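Local coordinates for tight junction protein ZO-3 (Homo sapiens, PDB 3KFV) that links tight-junction membrane proteins such as claudins and occludin to the actin cytoskeleton as a MAGUK-family scaffold, at residues Met159-Ala164 and Thr278-Leu283. Numbering follows the deposited sequence.
Sequences MQKLTA and TWYQEL
The Tyr280 ring lies against Lys161, whose CD sits 4.2 Å above the ring plane, over one face and offset toward the rim, while Leu162 CD2 approaches the ring obliquely, 4.1 Å from Tyr280 CE1. The Trp279 indole carries Tyr280 CB over one face and meets Phe225 edge-to-face. The contact joins helices 155-165 and 278-290, which pack on the five-stranded parallel sheet of the alpha/beta guanylate kinase fold; their short segments cross at -60° with axes 11.7 Å apart. At this spacing the backbones are bridged by side chains, chiefly the tyrosine. Its CG stands anti to the backbone N (chi1 -177°), which sends the ring from helix 278-290 to the other helix and brings CE1 to 3.4 Å from Lys161 CB. The lysine starts toward the ring, but its far end leads away. Tyr280 and Leu162 run past each other in opposite senses, and Leu162 CD1 reaches Leu283 CD2 at 4.4 Å, the apolar side of the joint. The two segments lie on different strands of the sheet: Leu162 on 170-172 and 200-203, Trp279 on 268-272. Tyr280 OH is hydrogen-bonded to OE1 of Glu165, at the end of helix 155-165. A leucine in place of Tyr280 would probably leave Glu165 OE1 without its hydroxyl mate and open a gap between Lys161 CB and helix 278-290. Leu162 N is 3.5 Å from Tyr280 OH, at an angle too poor for a bond.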
HETATM    1  N   MSE A 159      -6.981   8.184  13.876  1.00 38.12           N
HETATM    2  CA  MSE A 159      -6.508   7.022  14.628  1.00 40.15           C
HETATM    3  C   MSE A 159      -6.968   7.009  16.090  1.00 40.73           C
HETATM    4  O   MSE A 159      -7.217   5.941  16.657  1.00 41.93           O
HETATM    5  CB  MSE A 159      -4.981   6.913  14.550  1.00 38.99           C
HETATM    6  CG  MSE A 159      -4.454   6.555  13.169  1.00 42.63           C
HETATM    7 SE   MSE A 159      -2.495   6.677  13.049  1.00 62.96          SE
HETATM    8  CE  MSE A 159      -2.032   5.096  14.080  1.00 46.77           C
ATOM      9  N   GLN A 160      -7.073   8.187  16.697  1.00 36.90           N
ATOM     10  CA  GLN A 160      -7.523   8.279  18.079  1.00 35.69           C
ATOM     11  C   GLN A 160      -9.000   7.928  18.169  1.00 37.15           C
ATOM     12  O   GLN A 160      -9.412   7.156  19.032  1.00 37.34           O
ATOM     13  CB  GLN A 160      -7.271   9.677  18.652  1.00 37.80           C
ATOM     14  N   LYS A 161      -9.794   8.490  17.265  1.00 37.84           N
ATOM     15  CA  LYS A 161     -11.230   8.243  17.260  1.00 39.67           C
ATOM     16  C   LYS A 161     -11.564   6.772  17.026  1.00 39.47           C
ATOM     17  O   LYS A 161     -12.522   6.247  17.604  1.00 38.82           O
ATOM     18  CB  LYS A 161     -11.933   9.118  16.220  1.00 40.85           C
ATOM     19  CG  LYS A 161     -12.077  10.578  16.621  1.00 41.05           C
ATOM     20  CD  LYS A 161     -13.301  11.203  15.963  1.00 45.14           C
ATOM     21  CE  LYS A 161     -13.577  12.598  16.509  1.00 45.78           C
ATOM     22  NZ  LYS A 161     -13.689  12.595  17.994  1.00 48.42           N
ATOM     23  N   LEU A 162     -10.773   6.110  16.184  1.00 36.49           N
ATOM     24  CA  LEU A 162     -11.005   4.702  15.868  1.00 38.52           C
ATOM     25  C   LEU A 162     -10.788   3.788  17.066  1.00 38.02           C
ATOM     26  O   LEU A 162     -11.626   2.937  17.372  1.00 35.48           O
ATOM     27  CB  LEU A 162     -10.106   4.250  14.721  1.00 36.96           C
ATOM     28  CG  LEU A 162     -10.543   4.698  13.333  1.00 37.93           C
ATOM     29  CD1 LEU A 162      -9.485   4.330  12.306  1.00 34.15           C
ATOM     30  CD2 LEU A 162     -11.897   4.099  12.987  1.00 35.29           C
ATOM     31  N   THR A 163      -9.653   3.956  17.733  1.00 34.85           N
ATOM     32  CA  THR A 163      -9.331   3.118  18.881  1.00 39.61           C
ATOM     33  C   THR A 163     -10.193   3.469  20.092  1.00 39.43           C
ATOM     34  O   THR A 163     -10.488   2.613  20.926  1.00 40.78           O
ATOM     35  CB  THR A 163      -7.841   3.215  19.256  1.00 36.53           C
ATOM     36  OG1 THR A 163      -7.439   4.590  19.257  1.00 45.35           O
ATOM     37  CG2 THR A 163      -6.997   2.462  18.250  1.00 36.03           C
ATOM     38  N   ALA A 164     -10.596   4.731  20.181  1.00 37.54           N
ATOM     39  CA  ALA A 164     -11.401   5.194  21.297  1.00 36.24           C
ATOM     40  C   ALA A 164     -12.811   4.637  21.181  1.00 43.35           C
ATOM     41  O   ALA A 164     -13.463   4.337  22.180  1.00 45.69           O
ATOM     42  CB  ALA A 164     -11.432   6.709  21.326  1.00 37.02           C
ATOM     43  N   THR A 278     -18.765  13.319   8.626  1.00 42.82           N
ATOM     44  CA  THR A 278     -18.940  12.618   7.361  1.00 44.68           C
ATOM     45  C   THR A 278     -17.685  11.859   6.907  1.00 44.09           C
ATOM     46  O   THR A 278     -17.756  10.661   6.627  1.00 43.02           O
ATOM     47  CB  THR A 278     -19.491  13.561   6.260  1.00 48.09           C
ATOM     48  OG1 THR A 278     -20.879  13.821   6.519  1.00 50.13           O
ATOM     49  CG2 THR A 278     -19.363  12.929   4.886  1.00 48.72           C
ATOM     50  N   TRP A 279     -16.541  12.537   6.849  1.00 40.16           N
ATOM     51  CA  TRP A 279     -15.303  11.882   6.412  1.00 40.34           C
ATOM     52  C   TRP A 279     -14.946  10.697   7.301  1.00 40.18           C
ATOM     53  O   TRP A 279     -14.388   9.705   6.834  1.00 38.45           O
ATOM     54  CB  TRP A 279     -14.134  12.868   6.371  1.00 36.73           C
ATOM     55  CG  TRP A 279     -13.725  13.412   7.713  1.00 36.92           C
ATOM     56  CD1 TRP A 279     -14.111  14.597   8.266  1.00 38.75           C
ATOM     57  CD2 TRP A 279     -12.843  12.796   8.663  1.00 37.01           C
ATOM     58  NE1 TRP A 279     -13.527  14.759   9.500  1.00 36.89           N
ATOM     59  CE2 TRP A 279     -12.741  13.668   9.767  1.00 35.68           C
ATOM     60  CE3 TRP A 279     -12.128  11.592   8.688  1.00 36.32           C
ATOM     61  CZ2 TRP A 279     -11.955  13.376  10.884  1.00 34.51           C
ATOM     62  CZ3 TRP A 279     -11.345  11.304   9.801  1.00 36.38           C
ATOM     63  CH2 TRP A 279     -11.268  12.192  10.883  1.00 35.08           C
ATOM     64  N   TYR A 280     -15.271  10.815   8.584  1.00 39.62           N
ATOM     65  CA  TYR A 280     -15.019   9.756   9.546  1.00 37.36           C
ATOM     66  C   TYR A 280     -15.952   8.574   9.300  1.00 39.75           C
ATOM     67  O   TYR A 280     -15.553   7.419   9.447  1.00 37.39           O
ATOM     68  CB  TYR A 280     -15.202  10.284  10.967  1.00 38.45           C
ATOM     69  CG  TYR A 280     -14.881   9.264  12.031  1.00 39.79           C
ATOM     70  CD1 TYR A 280     -13.566   8.898  12.288  1.00 37.82           C
ATOM     71  CD2 TYR A 280     -15.890   8.665  12.779  1.00 37.72           C
ATOM     72  CE1 TYR A 280     -13.264   7.963  13.257  1.00 37.97           C
ATOM     73  CE2 TYR A 280     -15.599   7.730  13.747  1.00 35.98           C
ATOM     74  CZ  TYR A 280     -14.284   7.382  13.984  1.00 40.02           C
ATOM     75  OH  TYR A 280     -13.979   6.447  14.947  1.00 42.96           O
ATOM     76  N   GLN A 281     -17.196   8.874   8.930  1.00 41.81           N
ATOM     77  CA  GLN A 281     -18.172   7.843   8.582  1.00 41.10           C
ATOM     78  C   GLN A 281     -17.721   7.055   7.351  1.00 44.11           C
ATOM     79  O   GLN A 281     -17.601   5.826   7.396  1.00 44.48           O
ATOM     80  CB  GLN A 281     -19.548   8.465   8.329  1.00 42.89           C
ATOM     81  CG  GLN A 281     -20.201   9.077   9.568  1.00 46.72           C
ATOM     82  CD  GLN A 281     -20.551   8.043  10.627  1.00 47.98           C
ATOM     83  OE1 GLN A 281     -19.968   8.027  11.712  1.00 45.81           O
ATOM     84  NE2 GLN A 281     -21.502   7.172  10.312  1.00 50.91           N
ATOM     85  N   GLU A 282     -17.474   7.770   6.256  1.00 44.48           N
ATOM     86  CA  GLU A 282     -16.937   7.157   5.046  1.00 41.07           C
ATOM     87  C   GLU A 282     -15.678   6.352   5.350  1.00 40.05           C
ATOM     88  O   GLU A 282     -15.490   5.257   4.820  1.00 40.28           O
ATOM     89  CB  GLU A 282     -16.672   8.215   3.974  1.00 40.10           C
ATOM     90  CG  GLU A 282     -17.839   8.380   3.002  1.00 56.72           C
ATOM     91  CD  GLU A 282     -17.903   9.757   2.340  1.00 63.10           C
ATOM     92  OE1 GLU A 282     -16.865  10.246   1.832  1.00 59.91           O
ATOM     93  OE2 GLU A 282     -19.010  10.342   2.313  1.00 62.82           O
ATOM     94  N   LEU A 283     -14.823   6.885   6.215  1.00 40.13           N
ATOM     95  CA  LEU A 283     -13.618   6.161   6.598  1.00 36.24           C
ATOM     96  C   LEU A 283     -13.986   4.776   7.099  1.00 34.07           C
ATOM     97  O   LEU A 283     -13.540   3.776   6.547  1.00 35.72           O
ATOM     98  CB  LEU A 283     -12.829   6.919   7.666  1.00 35.46           C
ATOM     99  CG  LEU A 283     -11.593   6.221   8.251  1.00 36.63           C
ATOM    100  CD1 LEU A 283     -10.655   5.710   7.163  1.00 35.78           C
ATOM    101  CD2 LEU A 283     -10.847   7.141   9.207  1.00 36.28           C
TER